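Dihydrofolate reductase (Moritella profunda, PDB 2ZZA) catalyses the NADPH-dependent reduction of 7,8-dihydrofolate to tetrahydrofolate and is captured here with NADP+ and folate in its active site. Local coordinates at residues 16-21 with 122-127; 104-109 with 131-136. All blocks are in the same frame, centred on the assembly; numbering follows the deposited sequence.

Contact 1. Residues 16-21 with 122-127; sequences GLDNKM and EGDTWF. With NAP (NADP nicotinamide-adenine-dinucleotide phosphate), chain C.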
loop_
_atom_site.group_PDB
_atom_site.type_symbol
_atom_site.label_atom_id
_atom_site.label_comp_id
_atom_site.label_asym_id
_atom_site.label_seq_id
_atom_site.Cartn_x
_atom_site.Cartn_y
_atom_site.Cartn_z
ATOM N N GLY A 16 -5.251 -8.236 5.036
ATOM C CA GLY A 16 -4.302 -9.029 5.799
ATOM C C GLY A 16 -4.857 -9.872 6.928
ATOM O O GLY A 16 -5.986 -9.685 7.369
ATOM N N LEU A 17 -4.044 -10.817 7.387
ATOM C CA LEU A 17 -4.403 -11.711 8.480
ATOM C C LEU A 17 -3.103 -12.199 9.098
ATOM O O LEU A 17 -2.223 -12.702 8.392
ATOM C CB LEU A 17 -5.208 -12.917 7.974
ATOM C CG LEU A 17 -5.636 -13.919 9.058
ATOM C CD1 LEU A 17 -6.668 -13.279 9.972
ATOM C CD2 LEU A 17 -6.220 -15.167 8.421
ATOM N N ASP A 18 -2.984 -12.036 10.411
ATOM C CA ASP A 18 -1.788 -12.452 11.137
ATOM C C ASP A 18 -0.518 -11.829 10.569
ATOM O O ASP A 18 0.491 -12.506 10.396
ATOM C CB ASP A 18 -1.665 -13.977 11.119
ATOM C CG ASP A 18 -2.854 -14.658 11.760
ATOM O OD1 ASP A 18 -3.283 -14.202 12.840
ATOM O OD2 ASP A 18 -3.356 -15.649 11.188
ATOM N N ASN A 19 -0.584 -10.533 10.283
ATOM C CA ASN A 19 0.539 -9.771 9.738
ATOM C C ASN A 19 1.124 -10.353 8.452
ATOM O O ASN A 19 2.339 -10.315 8.229
ATOM C CB ASN A 19 1.644 -9.610 10.791
ATOM C CG ASN A 19 2.334 -8.261 10.702
ATOM O OD1 ASN A 19 1.670 -7.224 10.642
ATOM N ND2 ASN A 19 3.665 -8.263 10.695
ATOM N N LYS A 20 0.250 -10.891 7.608
ATOM C CA LYS A 20 0.652 -11.449 6.320
ATOM C C LYS A 20 -0.489 -11.214 5.347
ATOM O O LYS A 20 -1.573 -10.798 5.746
ATOM C CB LYS A 20 0.907 -12.954 6.420
ATOM C CG LYS A 20 2.042 -13.357 7.343
ATOM C CD LYS A 20 2.106 -14.877 7.495
ATOM C CE LYS A 20 0.771 -15.442 7.967
ATOM N NZ LYS A 20 0.869 -16.845 8.472
ATOM N N MET A 21 -0.239 -11.469 4.069
ATOM C CA MET A 21 -1.259 -11.313 3.038
ATOM C C MET A 21 -1.992 -12.652 2.996
ATOM O O MET A 21 -1.356 -13.701 3.033
ATOM C CB MET A 21 -0.592 -11.051 1.693
ATOM C CG MET A 21 0.396 -9.902 1.704
ATOM S SD MET A 21 -0.407 -8.400 1.233
ATOM C CE MET A 21 -0.933 -8.838 -0.380
ATOM N N GLU A 122 -10.815 -14.743 5.222
ATOM C CA GLU A 122 -10.777 -14.218 6.580
ATOM C C GLU A 122 -9.691 -13.152 6.718
ATOM O O GLU A 122 -8.626 -13.260 6.110
ATOM C CB GLU A 122 -10.511 -15.365 7.563
ATOM C CG GLU A 122 -10.169 -14.926 8.974
ATOM C CD GLU A 122 -9.861 -16.095 9.891
ATOM O OE1 GLU A 122 -9.502 -17.180 9.378
ATOM O OE2 GLU A 122 -9.960 -15.926 11.127
ATOM N N GLY A 123 -9.959 -12.126 7.519
ATOM C CA GLY A 123 -8.970 -11.079 7.709
ATOM C C GLY A 123 -8.993 -10.458 9.092
ATOM O O GLY A 123 -9.940 -10.663 9.852
ATOM N N ASP A 124 -7.942 -9.716 9.429
ATOM C CA ASP A 124 -7.878 -9.032 10.712
ATOM C C ASP A 124 -7.422 -7.592 10.492
ATOM O O ASP A 124 -7.121 -6.867 11.436
ATOM C CB ASP A 124 -6.955 -9.758 11.710
ATOM C CG ASP A 124 -5.498 -9.809 11.268
ATOM O OD1 ASP A 124 -5.099 -9.075 10.337
ATOM O OD2 ASP A 124 -4.738 -10.592 11.884
ATOM N N THR A 125 -7.386 -7.192 9.223
ATOM C CA THR A 125 -7.011 -5.833 8.834
ATOM C C THR A 125 -7.754 -5.533 7.533
ATOM O O THR A 125 -7.781 -6.361 6.620
ATOM C CB THR A 125 -5.478 -5.689 8.627
ATOM O OG1 THR A 125 -5.008 -6.735 7.775
ATOM C CG2 THR A 125 -4.747 -5.773 9.952
ATOM N N TRP A 126 -8.361 -4.352 7.457
ATOM C CA TRP A 126 -9.145 -3.955 6.291
ATOM C C TRP A 126 -8.746 -2.593 5.739
ATOM O O TRP A 126 -8.291 -1.720 6.480
ATOM C CB TRP A 126 -10.633 -3.900 6.663
ATOM C CG TRP A 126 -11.242 -5.219 7.011
ATOM C CD1 TRP A 126 -12.007 -6.007 6.201
ATOM C CD2 TRP A 126 -11.123 -5.919 8.254
ATOM N NE1 TRP A 126 -12.372 -7.157 6.862
ATOM C CE2 TRP A 126 -11.841 -7.127 8.125
ATOM C CE3 TRP A 126 -10.478 -5.641 9.469
ATOM C CZ2 TRP A 126 -11.933 -8.058 9.162
ATOM C CZ3 TRP A 126 -10.571 -6.566 10.499
ATOM C CH2 TRP A 126 -11.293 -7.759 10.339
ATOM N N PHE A 127 -8.925 -2.415 4.435
ATOM C CA PHE A 127 -8.620 -1.140 3.808
ATOM C C PHE A 127 -9.767 -0.206 4.208
ATOM O O PHE A 127 -10.900 -0.654 4.394
ATOM C CB PHE A 127 -8.578 -1.291 2.283
ATOM C CG PHE A 127 -8.011 -0.097 1.572
ATOM C CD1 PHE A 127 -6.640 0.119 1.537
ATOM C CD2 PHE A 127 -8.850 0.830 0.954
ATOM C CE1 PHE A 127 -6.105 1.241 0.900
ATOM C CE2 PHE A 127 -8.328 1.959 0.312
ATOM C CZ PHE A 127 -6.951 2.163 0.286
HETATM P PA NAP C . 0.476 -0.992 10.194
HETATM O O1A NAP C . -0.490 0.052 9.787
HETATM O O2A NAP C . 1.422 -1.470 8.981
HETATM O O5B NAP C . 1.481 -0.472 11.336
HETATM C C5B NAP C . 0.953 0.018 12.570
HETATM C C4B NAP C . 2.062 0.653 13.411
HETATM O O4B NAP C . 2.677 1.758 12.728
HETATM C C3B NAP C . 1.511 1.257 14.702
HETATM O O3B NAP C . 1.331 0.212 15.661
HETATM C C2B NAP C . 2.733 2.094 15.070
HETATM O O2B NAP C . 3.813 1.233 15.438
HETATM C C1B NAP C . 3.057 2.731 13.717
HETATM N N9A NAP C . 2.241 3.947 13.504
HETATM C C8A NAP C . 0.986 3.995 13.059
HETATM N N7A NAP C . 0.602 5.265 12.952
HETATM C C5A NAP C . 1.618 6.034 13.330
HETATM C C6A NAP C . 1.820 7.405 13.414
HETATM N N6A NAP C . 0.855 8.253 13.067
HETATM N N1A NAP C . 3.007 7.862 13.837
HETATM C C2A NAP C . 3.978 7.031 14.171
HETATM N N3A NAP C . 3.822 5.720 14.102
HETATM C C4A NAP C . 2.662 5.194 13.688
HETATM O O3 NAP C . -0.190 -2.330 10.802
HETATM P PN NAP C . -1.625 -2.921 10.364
HETATM O O1N NAP C . -1.669 -3.999 11.375
HETATM O O2N NAP C . -2.417 -1.672 10.424
HETATM O O5D NAP C . -1.088 -3.300 8.893
HETATM C C5D NAP C . -0.403 -4.536 8.664
HETATM C C4D NAP C . -1.352 -5.614 8.139
HETATM O O4D NAP C . -1.847 -5.138 6.872
HETATM C C3D NAP C . -0.575 -6.896 7.831
HETATM O O3D NAP C . -1.441 -8.032 7.776
HETATM C C2D NAP C . -0.042 -6.589 6.435
HETATM O O2D NAP C . 0.258 -7.798 5.733
HETATM C C1D NAP C . -1.304 -5.970 5.831
HETATM N N1N NAP C . -1.041 -5.200 4.596
HETATM C C2N NAP C . -1.710 -5.528 3.409
HETATM C C3N NAP C . -1.532 -4.742 2.277
HETATM C C7N NAP C . -2.281 -5.074 0.983
HETATM O O7N NAP C . -2.331 -4.266 0.059
HETATM N N7N NAP C . -2.873 -6.266 0.959
HETATM C C4N NAP C . -0.689 -3.638 2.325
HETATM C C5N NAP C . -0.013 -3.312 3.495
HETATM C C6N NAP C . -0.186 -4.092 4.633
HETATM P P2B NAP C . 4.677 1.563 16.753
HETATM O O1X NAP C . 6.077 1.096 16.632
HETATM O O2X NAP C . 4.573 3.151 16.990
HETATM O O3X NAP C . 3.884 0.854 17.962
HETATM O O HOH W 1 -2.519 -8.603 10.151
#

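Contact 2. Residues 104-109 with 131-136; sequences QCLAAA and EQYNWQ. With NAP (NADP nicotinamide-adenine-dinucleotide phosphate), chain C.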
loop_
_atom_site.group_PDB
_atom_site.type_symbol
_atom_site.label_atom_id
_atom_site.label_comp_id
_atom_site.label_asym_id
_atom_site.label_seq_id
_atom_site.Cartn_x
_atom_site.Cartn_y
_atom_site.Cartn_z
ATOM N N GLN A 104 -5.395 6.764 8.425
ATOM C CA GLN A 104 -4.969 8.125 8.712
ATOM C C GLN A 104 -4.751 8.982 7.486
ATOM O O GLN A 104 -4.954 10.191 7.530
ATOM C CB GLN A 104 -3.679 8.096 9.527
ATOM C CG GLN A 104 -3.767 7.255 10.780
ATOM C CD GLN A 104 -2.444 7.174 11.499
ATOM O OE1 GLN A 104 -1.924 8.183 11.975
ATOM N NE2 GLN A 104 -1.884 5.971 11.580
ATOM N N CYS A 105 -4.340 8.361 6.388
ATOM C CA CYS A 105 -4.063 9.117 5.179
ATOM C C CYS A 105 -5.155 9.162 4.116
ATOM O O CYS A 105 -5.077 9.978 3.203
ATOM C CB CYS A 105 -2.760 8.609 4.559
ATOM S SG CYS A 105 -1.318 8.786 5.657
ATOM N N LEU A 106 -6.175 8.312 4.233
ATOM C CA LEU A 106 -7.242 8.282 3.234
ATOM C C LEU A 106 -7.816 9.655 2.897
ATOM O O LEU A 106 -7.976 10.000 1.722
ATOM C CB LEU A 106 -8.386 7.364 3.680
ATOM C CG LEU A 106 -9.578 7.299 2.708
ATOM C CD1 LEU A 106 -9.122 6.749 1.370
ATOM C CD2 LEU A 106 -10.685 6.433 3.285
ATOM N N ALA A 107 -8.132 10.431 3.924
ATOM C CA ALA A 107 -8.712 11.753 3.721
ATOM C C ALA A 107 -7.807 12.686 2.930
ATOM O O ALA A 107 -8.287 13.579 2.235
ATOM C CB ALA A 107 -9.057 12.379 5.057
ATOM N N ALA A 108 -6.500 12.475 3.027
ATOM C CA ALA A 108 -5.548 13.326 2.322
ATOM C C ALA A 108 -5.031 12.723 1.014
ATOM O O ALA A 108 -4.280 13.365 0.282
ATOM C CB ALA A 108 -4.377 13.646 3.246
ATOM N N ALA A 109 -5.441 11.495 0.715
ATOM C CA ALA A 109 -4.987 10.807 -0.493
ATOM C C ALA A 109 -5.458 11.443 -1.795
ATOM O O ALA A 109 -6.629 11.784 -1.941
ATOM C CB ALA A 109 -5.425 9.352 -0.449
ATOM N N GLU A 131 -14.906 4.495 -0.502
ATOM C CA GLU A 131 -16.089 4.864 -1.269
ATOM C C GLU A 131 -16.926 5.949 -0.601
ATOM O O GLU A 131 -17.847 6.487 -1.209
ATOM C CB GLU A 131 -16.957 3.631 -1.540
ATOM C CG GLU A 131 -16.271 2.580 -2.404
ATOM C CD GLU A 131 -17.212 1.473 -2.846
ATOM O OE1 GLU A 131 -17.819 0.814 -1.975
ATOM O OE2 GLU A 131 -17.344 1.266 -4.070
ATOM N N GLN A 132 -16.608 6.277 0.647
ATOM C CA GLN A 132 -17.349 7.305 1.351
ATOM C C GLN A 132 -16.980 8.649 0.747
ATOM O O GLN A 132 -17.611 9.661 1.041
ATOM C CB GLN A 132 -17.020 7.283 2.848
ATOM C CG GLN A 132 -15.657 7.832 3.204
ATOM C CD GLN A 132 -15.338 7.668 4.671
ATOM O OE1 GLN A 132 -16.232 7.546 5.508
ATOM N NE2 GLN A 132 -14.055 7.677 4.994
ATOM N N TYR A 133 -15.941 8.646 -0.089
ATOM C CA TYR A 133 -15.474 9.849 -0.774
ATOM C C TYR A 133 -15.704 9.690 -2.272
ATOM O O TYR A 133 -16.087 8.616 -2.731
ATOM C CB TYR A 133 -13.981 10.075 -0.534
ATOM C CG TYR A 133 -13.613 10.338 0.905
ATOM C CD1 TYR A 133 -14.299 11.288 1.660
ATOM C CD2 TYR A 133 -12.553 9.661 1.503
ATOM C CE1 TYR A 133 -13.936 11.561 2.979
ATOM C CE2 TYR A 133 -12.180 9.925 2.820
ATOM C CZ TYR A 133 -12.874 10.874 3.550
ATOM O OH TYR A 133 -12.503 11.141 4.847
ATOM N N ASN A 134 -15.449 10.753 -3.034
ATOM C CA ASN A 134 -15.641 10.717 -4.481
ATOM C C ASN A 134 -14.354 10.542 -5.269
ATOM O O ASN A 134 -13.396 11.297 -5.095
ATOM C CB ASN A 134 -16.356 11.985 -4.939
ATOM C CG ASN A 134 -17.789 12.031 -4.471
ATOM O OD1 ASN A 134 -18.218 12.993 -3.828
ATOM N ND2 ASN A 134 -18.545 10.981 -4.789
ATOM N N TRP A 135 -14.348 9.539 -6.141
ATOM C CA TRP A 135 -13.186 9.231 -6.969
ATOM C C TRP A 135 -13.585 8.994 -8.416
ATOM O O TRP A 135 -14.740 8.693 -8.709
ATOM C CB TRP A 135 -12.494 7.959 -6.467
ATOM C CG TRP A 135 -12.223 7.937 -4.996
ATOM C CD1 TRP A 135 -13.106 7.629 -3.999
ATOM C CD2 TRP A 135 -10.985 8.257 -4.354
ATOM N NE1 TRP A 135 -12.490 7.739 -2.772
ATOM C CE2 TRP A 135 -11.188 8.122 -2.964
ATOM C CE3 TRP A 135 -9.723 8.646 -4.820
ATOM C CZ2 TRP A 135 -10.173 8.364 -2.035
ATOM C CZ3 TRP A 135 -8.712 8.886 -3.893
ATOM C CH2 TRP A 135 -8.946 8.744 -2.518
ATOM N N GLN A 136 -12.620 9.134 -9.318
ATOM C CA GLN A 136 -12.855 8.865 -10.728
ATOM C C GLN A 136 -11.696 7.992 -11.189
ATOM O O GLN A 136 -10.533 8.302 -10.933
ATOM C CB GLN A 136 -12.924 10.156 -11.550
ATOM C CG GLN A 136 -11.685 11.032 -11.509
ATOM C CD GLN A 136 -11.601 11.971 -12.707
ATOM O OE1 GLN A 136 -10.794 12.904 -12.729
ATOM N NE2 GLN A 136 -12.430 11.716 -13.719
HETATM P PA NAP C . 0.476 -0.992 10.194
HETATM O O1A NAP C . -0.490 0.052 9.787
HETATM O O2A NAP C . 1.422 -1.470 8.981
HETATM O O5B NAP C . 1.481 -0.472 11.336
HETATM C C5B NAP C . 0.953 0.018 12.570
HETATM C C4B NAP C . 2.062 0.653 13.411
HETATM O O4B NAP C . 2.677 1.758 12.728
HETATM C C3B NAP C . 1.511 1.257 14.702
HETATM O O3B NAP C . 1.331 0.212 15.661
HETATM C C2B NAP C . 2.733 2.094 15.070
HETATM O O2B NAP C . 3.813 1.233 15.438
HETATM C C1B NAP C . 3.057 2.731 13.717
HETATM N N9A NAP C . 2.241 3.947 13.504
HETATM C C8A NAP C . 0.986 3.995 13.059
HETATM N N7A NAP C . 0.602 5.265 12.952
HETATM C C5A NAP C . 1.618 6.034 13.330
HETATM C C6A NAP C . 1.820 7.405 13.414
HETATM N N6A NAP C . 0.855 8.253 13.067
HETATM N N1A NAP C . 3.007 7.862 13.837
HETATM C C2A NAP C . 3.978 7.031 14.171
HETATM N N3A NAP C . 3.822 5.720 14.102
HETATM C C4A NAP C . 2.662 5.194 13.688
HETATM O O3 NAP C . -0.190 -2.330 10.802
HETATM P PN NAP C . -1.625 -2.921 10.364
HETATM O O1N NAP C . -1.669 -3.999 11.375
HETATM O O2N NAP C . -2.417 -1.672 10.424
HETATM O O5D NAP C . -1.088 -3.300 8.893
HETATM C C5D NAP C . -0.403 -4.536 8.664
HETATM C C4D NAP C . -1.352 -5.614 8.139
HETATM O O4D NAP C . -1.847 -5.138 6.872
HETATM C C3D NAP C . -0.575 -6.896 7.831
HETATM O O3D NAP C . -1.441 -8.032 7.776
HETATM C C2D NAP C . -0.042 -6.589 6.435
HETATM O O2D NAP C . 0.258 -7.798 5.733
HETATM C C1D NAP C . -1.304 -5.970 5.831
HETATM N N1N NAP C . -1.041 -5.200 4.596
HETATM C C2N NAP C . -1.710 -5.528 3.409
HETATM C C3N NAP C . -1.532 -4.742 2.277
HETATM C C7N NAP C . -2.281 -5.074 0.983
HETATM O O7N NAP C . -2.331 -4.266 0.059
HETATM N N7N NAP C . -2.873 -6.266 0.959
HETATM C C4N NAP C . -0.689 -3.638 2.325
HETATM C C5N NAP C . -0.013 -3.312 3.495
HETATM C C6N NAP C . -0.186 -4.092 4.633
HETATM P P2B NAP C . 4.677 1.563 16.753
HETATM O O1X NAP C . 6.077 1.096 16.632
HETATM O O2X NAP C . 4.573 3.151 16.990
HETATM O O3X NAP C . 3.884 0.854 17.962
#

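Contact 1. Residues 16-21 with 122-127
The carbonyl oxygen of Gly-16 takes two backbone N-H groups: Asp-124 N at 2.8 Å in the carbonyl plane, and Thr-125 N at 3.4 Å, a weak bond. The same Asp-124 also reaches back to the 16-21 loop with its carboxylate. Its CG lies between its own backbone N and carbonyl carbon (chi1 63°), which carries OD2 to within 2.7 Å of Asp-18 N; the N-H arrives from above the carboxylate, 37° out of plane. The second oxygen, Asp-124 OD1, accepts from a water at 2.6 Å, which in turn takes the N-H of Asn-19 and bonds to O3D of the nicotinamide ribose. Gly-16 and Thr-125 form a hydrogen-bonded pair of the small antiparallel ribbon of strands 14-16 and 125-126. The pairing is consistent with the closed state of the Escherichia coli enzyme, in which the mobile active-site loop docks on the corresponding loop. An alanine in place of Asp-124 would probably leave the Asp-18 amide without its acceptor and the water short of a protein partner, weakening the hold on the loop. The carboxylates of Asp-18 and Asp-124 stand almost perpendicular, planes 88° apart, with OD1 of the former 4.0 Å from OD2 of the latter, a like-charge approach likely to cost some energy. Of the Leu-17 methyls, CD1 is 3.8 Å from Gly-123 C, and CD2 lies against the backbone O and side chain of Glu-122. Gly-16 CA lies against Thr-125 OG1 and, at 3.6 Å, the ribose O3D. Asn-19 is tied by ND2 to Asn-46 O, while Met-21 SD packs 3.3 Å from the carboxamide N7N of NADP.

Contact 2. Residues 104-109 with 131-136
Ala-107 and Tyr-133 mark the nearest backbone approach, their CA atoms still 8.3 Å apart, so the two segments meet through side chains. Residues 104-109 take in the last part of helix 99-105 and the turns that follow, Ala-108 N bonding to Cys-105 O and Ala-109 N to Leu-106 O; residues 131-136 leave a 3-10 turn and enter strand 135-143, an outermost strand of the mixed dihydrofolate reductase sheet. Leu-106 does most of the joining. With CG anti to the backbone N (chi1 178°), its branched end meets two aromatic residues. CG comes to the edge of the Tyr-133 ring, near its plane, 3.7 Å from CE2, while CD1 comes to 3.9 Å from CZ2 of Trp-135. The remaining methyl, CD2, meets the Gln-132 amide at NE2, 4.0 Å off. Gln-132 also folds over its neighbour, its CG lying 3.8 Å above the centre of one face of the Tyr-133 ring. The Tyr-133 hydroxyl touches the Ala-107 methyl. On Trp-135, CH2 is 4.1 Å from the Ala-109 methyl. Met-5 of strand 2-9 touches both Leu-106 and Ala-109, setting the patch against the central sheet. At the far end of residues 104-109, Gln-104 reads the adenine of NADP: OE1 accepts from N6A at 3.0 Å, and NE2 donates to N7A at 2.9 Å. Arg-160 spans the join, its NH2 bonding to Ala-107 O and its charge lying against the Tyr-133 ring as a cation-pi pair, while Trp-135 NE1 is spent on Tyr-130 O. Mostly apolar, with no directional bond between the segments, the contact depends on shape: its specificity probably comes from the fit of leucine and alanine carbons against ring atoms, while the polar ties run to Arg-160 and Tyr-130.

How the contacts relate
From the N terminus, the chain passes through strand 2-9 and strand 14-16 into residues 16-21, then runs through helix 26-36 and the strands and helices that follow, to helix 99-105. Contact 1 closes at 122-127, after 100 intervening residues; contact 2 closes at 131-136, after only 21. The two therefore cross, their segments alternating along the chain. Contact 2 bounds a short excursion that includes strand 111-117 of the main sheet and strand 125-126. Contact 1 ties the active-site loop to the loop after strand 111-117, near the nicotinamide ribose; contact 2, centred 21 Å away, ties the end of helix 99-105 to edge strand 135-143, with Gln-104 at the adenine.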